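Local atomic coordinates of exoglucanase A (Cellulomonas fimi, PDB entry 7CBD), a protein that hydrolyses beta-1,4-glucosidic linkages of cellulose with inversion of anomeric configuration, releasing cellobiose from non-reducing chain ends, here as its family 6 catalytic domain. Residues L154-S159 / S196-W201; S258-E263 / N399-G404. All coordinates share one frame; numbering follows the deposited sequence.

Contact 1. Residues L154-S159 / S196-W201; sequences LTTNIS and SGWLGW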
ATOM      1  N   LEU A 154      -3.926   2.987  16.906  1.00  7.92           N
ATOM      2  CA  LEU A 154      -3.822   3.155  18.348  1.00 10.71           C
ATOM      3  C   LEU A 154      -3.880   4.613  18.777  1.00 12.75           C
ATOM      4  O   LEU A 154      -4.079   4.884  19.967  1.00 14.85           O
ATOM      5  CB  LEU A 154      -2.556   2.465  18.876  1.00 10.94           C
ATOM      6  CG  LEU A 154      -2.377   0.999  18.448  1.00 12.31           C
ATOM      7  CD1 LEU A 154      -1.194   0.381  19.179  1.00 13.99           C
ATOM      8  CD2 LEU A 154      -3.644   0.164  18.635  1.00 13.42           C
ATOM      9  N   THR A 155      -3.721   5.552  17.841  1.00 12.67           N
ATOM     10  CA  THR A 155      -3.788   6.975  18.140  1.00 15.45           C
ATOM     11  C   THR A 155      -4.957   7.683  17.471  1.00 14.31           C
ATOM     12  O   THR A 155      -5.170   8.871  17.737  1.00 16.46           O
ATOM     13  CB  THR A 155      -2.497   7.661  17.686  1.00 18.26           C
ATOM     14  OG1 THR A 155      -2.225   7.266  16.335  1.00 18.54           O
ATOM     15  CG2 THR A 155      -1.332   7.258  18.577  1.00 18.89           C
ATOM     16  N   THR A 156      -5.698   7.010  16.604  1.00 10.14           N
ATOM     17  CA  THR A 156      -6.852   7.594  15.943  1.00  8.24           C
ATOM     18  C   THR A 156      -8.145   6.835  16.189  1.00  7.91           C
ATOM     19  O   THR A 156      -9.216   7.444  16.165  1.00  9.31           O
ATOM     20  CB  THR A 156      -6.627   7.643  14.427  1.00  9.63           C
ATOM     21  OG1 THR A 156      -6.394   6.315  13.937  1.00 10.46           O
ATOM     22  CG2 THR A 156      -5.447   8.549  14.078  1.00 10.80           C
ATOM     23  N   ASN A 157      -8.075   5.525  16.405  1.00  7.62           N
ATOM     24  CA  ASN A 157      -9.250   4.666  16.442  1.00  7.05           C
ATOM     25  C   ASN A 157      -9.361   3.904  17.752  1.00  7.24           C
ATOM     26  O   ASN A 157     -10.044   2.881  17.809  1.00  8.25           O
ATOM     27  CB  ASN A 157      -9.226   3.708  15.255  1.00  7.96           C
ATOM     28  CG  ASN A 157      -9.327   4.435  13.945  1.00  9.13           C
ATOM     29  OD1 ASN A 157     -10.004   5.467  13.853  1.00  9.95           O
ATOM     30  ND2 ASN A 157      -8.645   3.925  12.922  1.00  8.21           N
ATOM     31  N   ILE A 158      -8.715   4.402  18.810  1.00  7.99           N
ATOM     32  CA  ILE A 158      -8.679   3.696  20.086  1.00  8.44           C
ATOM     33  C   ILE A 158     -10.020   3.738  20.802  1.00  9.78           C
ATOM     34  O   ILE A 158     -10.190   3.051  21.813  1.00 11.56           O
ATOM     35  CB  ILE A 158      -7.471   4.169  20.932  1.00 10.17           C
ATOM     36  CG1 ILE A 158      -7.019   3.100  21.936  1.00 11.48           C
ATOM     37  CG2 ILE A 158      -7.795   5.468  21.658  1.00 11.81           C
ATOM     38  CD1 ILE A 158      -6.465   1.859  21.286  1.00 11.27           C
ATOM     39  N   SER A 159     -10.987   4.512  20.290  1.00  9.63           N
ATOM     40  CA  SER A 159     -12.343   4.482  20.829  1.00 10.97           C
ATOM     41  C   SER A 159     -13.069   3.193  20.476  1.00 12.16           C
ATOM     42  O   SER A 159     -14.107   2.899  21.079  1.00 14.35           O
ATOM     43  CB  SER A 159     -13.160   5.684  20.342  1.00 11.94           C
ATOM     44  OG  SER A 159     -13.288   5.691  18.927  1.00 13.51           O
ATOM     45  N   SER A 196      -2.155  10.197   3.924  1.00  5.37           N
ATOM     46  CA  SER A 196      -2.509  11.536   4.386  1.00  5.85           C
ATOM     47  C   SER A 196      -3.983  11.664   4.744  1.00  6.55           C
ATOM     48  O   SER A 196      -4.334  12.486   5.596  1.00  7.15           O
ATOM     49  CB  SER A 196      -2.130  12.597   3.353  1.00  6.37           C
ATOM     50  OG  SER A 196      -2.707  12.339   2.083  1.00  6.87           O
ATOM     51  N   GLY A 197      -4.860  10.895   4.099  1.00  5.91           N
ATOM     52  CA  GLY A 197      -6.275  10.965   4.421  1.00  7.55           C
ATOM     53  C   GLY A 197      -6.643  10.342   5.749  1.00  8.45           C
ATOM     54  O   GLY A 197      -7.805  10.412   6.162  1.00 10.13           O
ATOM     55  N   TRP A 198      -5.678   9.728   6.430  1.00  7.60           N
ATOM     56  CA  TRP A 198      -5.856   9.167   7.762  1.00  7.54           C
ATOM     57  C   TRP A 198      -5.073   9.946   8.806  1.00  7.76           C
ATOM     58  O   TRP A 198      -5.619  10.288   9.861  1.00  8.07           O
ATOM     59  CB  TRP A 198      -5.396   7.699   7.728  1.00  8.44           C
ATOM     60  CG  TRP A 198      -5.580   6.897   8.995  1.00  7.44           C
ATOM     61  CD1 TRP A 198      -6.259   7.254  10.132  1.00  7.86           C
ATOM     62  CD2 TRP A 198      -5.066   5.586   9.231  1.00  6.95           C
ATOM     63  NE1 TRP A 198      -6.200   6.235  11.055  1.00  7.95           N
ATOM     64  CE2 TRP A 198      -5.471   5.202  10.525  1.00  7.96           C
ATOM     65  CE3 TRP A 198      -4.300   4.698   8.469  1.00  8.25           C
ATOM     66  CZ2 TRP A 198      -5.135   3.968  11.071  1.00  9.74           C
ATOM     67  CZ3 TRP A 198      -3.966   3.481   9.011  1.00 10.39           C
ATOM     68  CH2 TRP A 198      -4.379   3.126  10.302  1.00 10.83           C
ATOM     69  N   LEU A 199      -3.816  10.283   8.512  1.00  7.24           N
ATOM     70  CA  LEU A 199      -2.905  10.803   9.524  1.00  7.46           C
ATOM     71  C   LEU A 199      -2.351  12.189   9.209  1.00  7.55           C
ATOM     72  O   LEU A 199      -1.459  12.653   9.923  1.00  8.15           O
ATOM     73  CB  LEU A 199      -1.757   9.814   9.771  1.00  9.29           C
ATOM     74  CG  LEU A 199      -2.199   8.386  10.101  1.00 10.74           C
ATOM     75  CD1 LEU A 199      -1.010   7.449  10.124  1.00 12.78           C
ATOM     76  CD2 LEU A 199      -2.967   8.358  11.431  1.00 11.53           C
ATOM     77  N   GLY A 200      -2.852  12.869   8.176  1.00  6.74           N
ATOM     78  CA  GLY A 200      -2.250  14.135   7.784  1.00  7.44           C
ATOM     79  C   GLY A 200      -2.461  15.267   8.776  1.00  6.55           C
ATOM     80  O   GLY A 200      -1.631  16.183   8.858  1.00  6.75           O
ATOM     81  N   TRP A 201      -3.573  15.242   9.516  1.00  6.93           N
ATOM     82  CA  TRP A 201      -3.822  16.240  10.554  1.00  7.48           C
ATOM     83  C   TRP A 201      -2.701  16.221  11.584  1.00  8.35           C
ATOM     84  O   TRP A 201      -2.245  15.155  11.998  1.00  8.86           O
ATOM     85  CB  TRP A 201      -5.145  15.931  11.265  1.00  7.95           C
ATOM     86  CG  TRP A 201      -6.338  15.976  10.352  1.00  8.34           C
ATOM     87  CD1 TRP A 201      -7.145  17.053  10.110  1.00  8.85           C
ATOM     88  CD2 TRP A 201      -6.856  14.900   9.553  1.00  7.22           C
ATOM     89  NE1 TRP A 201      -8.123  16.716   9.205  1.00  9.25           N
ATOM     90  CE2 TRP A 201      -7.975  15.398   8.856  1.00  8.34           C
ATOM     91  CE3 TRP A 201      -6.486  13.563   9.367  1.00  7.81           C
ATOM     92  CZ2 TRP A 201      -8.726  14.608   7.984  1.00  9.04           C
ATOM     93  CZ3 TRP A 201      -7.227  12.779   8.486  1.00  8.05           C
ATOM     94  CH2 TRP A 201      -8.333  13.307   7.808  1.00  8.84           C
TER
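W198 donates its indole N-H to the hydroxyl of T156, NE1 lying 2.9 Å from OG1 with an angle of 148° at the hydrogen. The oxygen sits at the indole edge, tilted somewhat out of the ring plane. With chi1 at 59°, T156 sets OG1 between its own backbone N and carbonyl carbon and swings CG2 beside the backbone N; there the methyl packs on L199, 3.6 Å from CD2. That same CD2 lies 3.7 Å above one face of the W198 indole, offset toward its rim. The amide of N157 runs nearly parallel to the indole, the planes 12° apart, and ND2 comes within 3.8 Å of NE1 without bonding to it. The two polar side chains that meet W198 are held by residues just before the segment: T156 OG1 is also bonded to P152 O, and N157 ND2 to N153 OD1. W198 also touches D149, the predicted proton donor, which places this contact beside the likely active site. Around it, the short helices 153-156 and 196-199 follow parallel strands 141-146 and 187-192 of the central sheet; helix 202-218 packs against T156 and L199, while helix 161-182 meets N157 and helix 270-283 meets L199.

Contact 2. Residues S258-E263 / N399-G404; sequences SSKFYE and NNQLTG
A surface junction, bridged by water, joins the loop ahead of helix 270-283 to a small two-stranded hairpin, where N400 and Q401 face S395 in a G1 beta bulge. K260 and Q401 approach from opposite directions. K260 has CG anti to its backbone N (chi1 -173°) and stays extended to its end, which carries NZ to 3.3 Å from Q401 OE1 in a weak hydrogen bond; its CE lies almost as near to that oxygen, at 3.4 Å. The other end of the glutamine amide is anchored within the hairpin, NE2 bonding to L398 O. Nearby, N399 ND2 lies 4.0 Å from K260 CE. One water ties the two segments together: it donates to K260 O at 2.7 Å and to E263 OE2 at 2.7 Å, and accepts from N399 ND2 at 2.9 Å. E263 OE2 is bonded to H330 NE2 as well, so the carboxylate has a second partner. With an alanine at Q401, the ammonium group of K260 would probably lose its amide acceptor and be freer to swing, and L398 O would be left without its side-chain donor. No carboxylate of one segment meets an ammonium group of the other here: the lysine-amide bond is weak, while the water, gripped by a carbonyl, a carboxylate and an amide, is the firmer link between the segments.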
ATOM      1  N   SER A 258     -10.630  23.752   4.540  1.00  8.73           N
ATOM      2  CA  SER A 258     -11.858  23.583   5.307  1.00  9.32           C
ATOM      3  C   SER A 258     -12.985  22.966   4.491  1.00  9.35           C
ATOM      4  O   SER A 258     -14.080  22.768   5.029  1.00 10.89           O
ATOM      5  CB  SER A 258     -12.317  24.916   5.893  1.00 11.52           C
ATOM      6  OG  SER A 258     -12.842  25.761   4.890  1.00 11.10           O
ATOM      7  N   SER A 259     -12.744  22.667   3.217  1.00  8.49           N
ATOM      8  CA  SER A 259     -13.720  21.968   2.397  1.00  9.09           C
ATOM      9  C   SER A 259     -14.119  20.640   3.038  1.00  9.95           C
ATOM     10  O   SER A 259     -13.372  20.036   3.815  1.00  9.81           O
ATOM     11  CB  SER A 259     -13.127  21.693   1.015  1.00  9.65           C
ATOM     12  OG  SER A 259     -11.942  20.911   1.108  1.00  9.82           O
ATOM     13  N   LYS A 260     -15.314  20.172   2.667  1.00  9.88           N
ATOM     14  CA  LYS A 260     -15.810  18.873   3.112  1.00 10.27           C
ATOM     15  C   LYS A 260     -14.814  17.757   2.814  1.00  9.24           C
ATOM     16  O   LYS A 260     -14.643  16.829   3.614  1.00 10.59           O
ATOM     17  CB  LYS A 260     -17.154  18.605   2.424  1.00 11.57           C
ATOM     18  CG  LYS A 260     -17.910  17.372   2.892  1.00 12.80           C
ATOM     19  CD  LYS A 260     -19.216  17.200   2.106  1.00 14.03           C
ATOM     20  CE  LYS A 260     -20.097  16.121   2.720  1.00 15.55           C
ATOM     21  NZ  LYS A 260     -21.437  16.017   2.069  1.00 18.04           N
ATOM     22  N   PHE A 261     -14.137  17.831   1.672  1.00  8.04           N
ATOM     23  CA  PHE A 261     -13.239  16.746   1.309  1.00  8.32           C
ATOM     24  C   PHE A 261     -12.002  16.699   2.198  1.00  7.78           C
ATOM     25  O   PHE A 261     -11.489  15.609   2.482  1.00  8.41           O
ATOM     26  CB  PHE A 261     -12.834  16.867  -0.157  1.00  8.59           C
ATOM     27  CG  PHE A 261     -12.149  15.643  -0.697  1.00  8.20           C
ATOM     28  CD1 PHE A 261     -12.859  14.470  -0.912  1.00  8.79           C
ATOM     29  CD2 PHE A 261     -10.788  15.657  -0.976  1.00  8.72           C
ATOM     30  CE1 PHE A 261     -12.232  13.344  -1.416  1.00  9.09           C
ATOM     31  CE2 PHE A 261     -10.157  14.534  -1.486  1.00  8.48           C
ATOM     32  CZ  PHE A 261     -10.878  13.380  -1.702  1.00  9.27           C
ATOM     33  N   TYR A 262     -11.494  17.851   2.641  1.00  7.19           N
ATOM     34  CA  TYR A 262     -10.223  17.838   3.356  1.00  7.34           C
ATOM     35  C   TYR A 262     -10.345  17.970   4.871  1.00  7.35           C
ATOM     36  O   TYR A 262      -9.407  17.591   5.575  1.00  7.35           O
ATOM     37  CB  TYR A 262      -9.238  18.871   2.786  1.00  7.48           C
ATOM     38  CG  TYR A 262      -8.714  18.484   1.425  1.00  7.47           C
ATOM     39  CD1 TYR A 262      -8.045  17.284   1.229  1.00  6.83           C
ATOM     40  CD2 TYR A 262      -8.911  19.308   0.329  1.00  8.10           C
ATOM     41  CE1 TYR A 262      -7.579  16.925  -0.021  1.00  7.27           C
ATOM     42  CE2 TYR A 262      -8.449  18.965  -0.926  1.00  8.48           C
ATOM     43  CZ  TYR A 262      -7.784  17.775  -1.099  1.00  7.72           C
ATOM     44  OH  TYR A 262      -7.335  17.440  -2.357  1.00  8.57           O
ATOM     45  N   GLU A 263     -11.454  18.493   5.395  1.00  7.30           N
ATOM     46  CA  GLU A 263     -11.693  18.484   6.847  1.00  8.08           C
ATOM     47  C   GLU A 263     -10.540  19.134   7.618  1.00  8.19           C
ATOM     48  O   GLU A 263     -10.128  18.654   8.676  1.00  8.46           O
ATOM     49  CB  GLU A 263     -11.957  17.064   7.370  1.00  8.14           C
ATOM     50  CG  GLU A 263     -13.168  16.373   6.757  1.00  9.97           C
ATOM     51  CD  GLU A 263     -13.342  14.925   7.211  1.00 10.08           C
ATOM     52  OE1 GLU A 263     -12.363  14.300   7.677  1.00 11.09           O
ATOM     53  OE2 GLU A 263     -14.471  14.400   7.078  1.00 11.49           O
ATOM     54  N   ASN A 399     -18.188  10.725   7.031  1.00 10.09           N
ATOM     55  CA  ASN A 399     -19.068  11.867   7.257  1.00 11.16           C
ATOM     56  C   ASN A 399     -20.469  11.590   6.701  1.00 10.40           C
ATOM     57  O   ASN A 399     -21.066  12.413   6.002  1.00 11.47           O
ATOM     58  CB  ASN A 399     -18.463  13.157   6.691  1.00 13.19           C
ATOM     59  CG  ASN A 399     -19.205  14.399   7.143  1.00 16.29           C
ATOM     60  OD1 ASN A 399     -20.044  14.344   8.047  1.00 18.75           O
ATOM     61  ND2 ASN A 399     -18.899  15.529   6.519  1.00 17.93           N
ATOM     62  N   ASN A 400     -20.986  10.392   7.003  1.00  8.78           N
ATOM     63  CA  ASN A 400     -22.349   9.998   6.636  1.00  9.39           C
ATOM     64  C   ASN A 400     -22.580  10.078   5.129  1.00  8.65           C
ATOM     65  O   ASN A 400     -23.525  10.719   4.658  1.00  9.36           O
ATOM     66  CB  ASN A 400     -23.397  10.810   7.399  1.00 11.54           C
ATOM     67  CG  ASN A 400     -23.445  10.459   8.859  1.00 16.13           C
ATOM     68  OD1 ASN A 400     -23.094   9.346   9.253  1.00 16.39           O
ATOM     69  ND2 ASN A 400     -23.902  11.399   9.677  1.00 18.80           N
ATOM     70  N   GLN A 401     -21.705   9.414   4.371  1.00  8.25           N
ATOM     71  CA  GLN A 401     -21.813   9.334   2.922  1.00  7.77           C
ATOM     72  C   GLN A 401     -21.635   7.887   2.487  1.00  7.86           C
ATOM     73  O   GLN A 401     -21.053   7.071   3.204  1.00  8.07           O
ATOM     74  CB  GLN A 401     -20.761  10.220   2.237  1.00  8.72           C
ATOM     75  CG  GLN A 401     -20.933  11.705   2.567  1.00  9.06           C
ATOM     76  CD  GLN A 401     -19.844  12.570   1.977  1.00  9.98           C
ATOM     77  OE1 GLN A 401     -20.049  13.230   0.952  1.00 10.62           O
ATOM     78  NE2 GLN A 401     -18.677  12.573   2.616  1.00 10.73           N
ATOM     79  N   LEU A 402     -22.147   7.574   1.298  1.00  8.54           N
ATOM     80  CA  LEU A 402     -21.959   6.250   0.716  1.00  8.01           C
ATOM     81  C   LEU A 402     -20.481   5.960   0.467  1.00  7.82           C
ATOM     82  O   LEU A 402     -19.676   6.860   0.214  1.00  9.47           O
ATOM     83  CB  LEU A 402     -22.717   6.146  -0.604  1.00  8.99           C
ATOM     84  CG  LEU A 402     -24.241   6.041  -0.492  1.00  9.47           C
ATOM     85  CD1 LEU A 402     -24.900   6.237  -1.845  1.00  9.99           C
ATOM     86  CD2 LEU A 402     -24.666   4.702   0.117  1.00  9.59           C
ATOM     87  N   THR A 403     -20.139   4.667   0.524  1.00  7.11           N
ATOM     88  CA  THR A 403     -18.751   4.249   0.371  1.00  6.52           C
ATOM     89  C   THR A 403     -18.211   4.544  -1.021  1.00  7.17           C
ATOM     90  O   THR A 403     -16.993   4.704  -1.189  1.00  7.65           O
ATOM     91  CB  THR A 403     -18.627   2.742   0.590  1.00  6.84           C
ATOM     92  OG1 THR A 403     -19.477   2.066  -0.345  1.00  6.81           O
ATOM     93  CG2 THR A 403     -18.999   2.342   2.018  1.00  7.30           C
ATOM     94  N   GLY A 404     -19.074   4.569  -2.033  1.00  6.43           N
ATOM     95  CA  GLY A 404     -18.566   4.580  -3.389  1.00  6.29           C
ATOM     96  C   GLY A 404     -17.774   3.342  -3.749  1.00  6.62           C
ATOM     97  O   GLY A 404     -16.968   3.383  -4.678  1.00  7.45           O
TER
HETATM   98  O   HOH W   1     -16.250  15.622   5.470  1.00 15.02           O

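Overall arrangement
Contact 1 closes before contact 2 opens along the chain, and their centres lie about 15 Å apart on the same side of the chain's centre. They meet directly: W201 NE1 is 2.8 Å from E263 O, a probable hydrogen bond, and the W201 ring packs near Y262 O. Contact 1 links two successive beta-to-alpha connections of the distorted alpha/beta barrel of glycosyl hydrolase family 6. Contact 2 lies farther out, about 22 Å from the chain centre against 16 Å, and ties the loop before helix 270-283 to the late hairpin 394-395/401-402. Segments 196-201 and 258-263 thus touch, the first contact near the predicted proton donor and the second at the surface, away from the annotated sites.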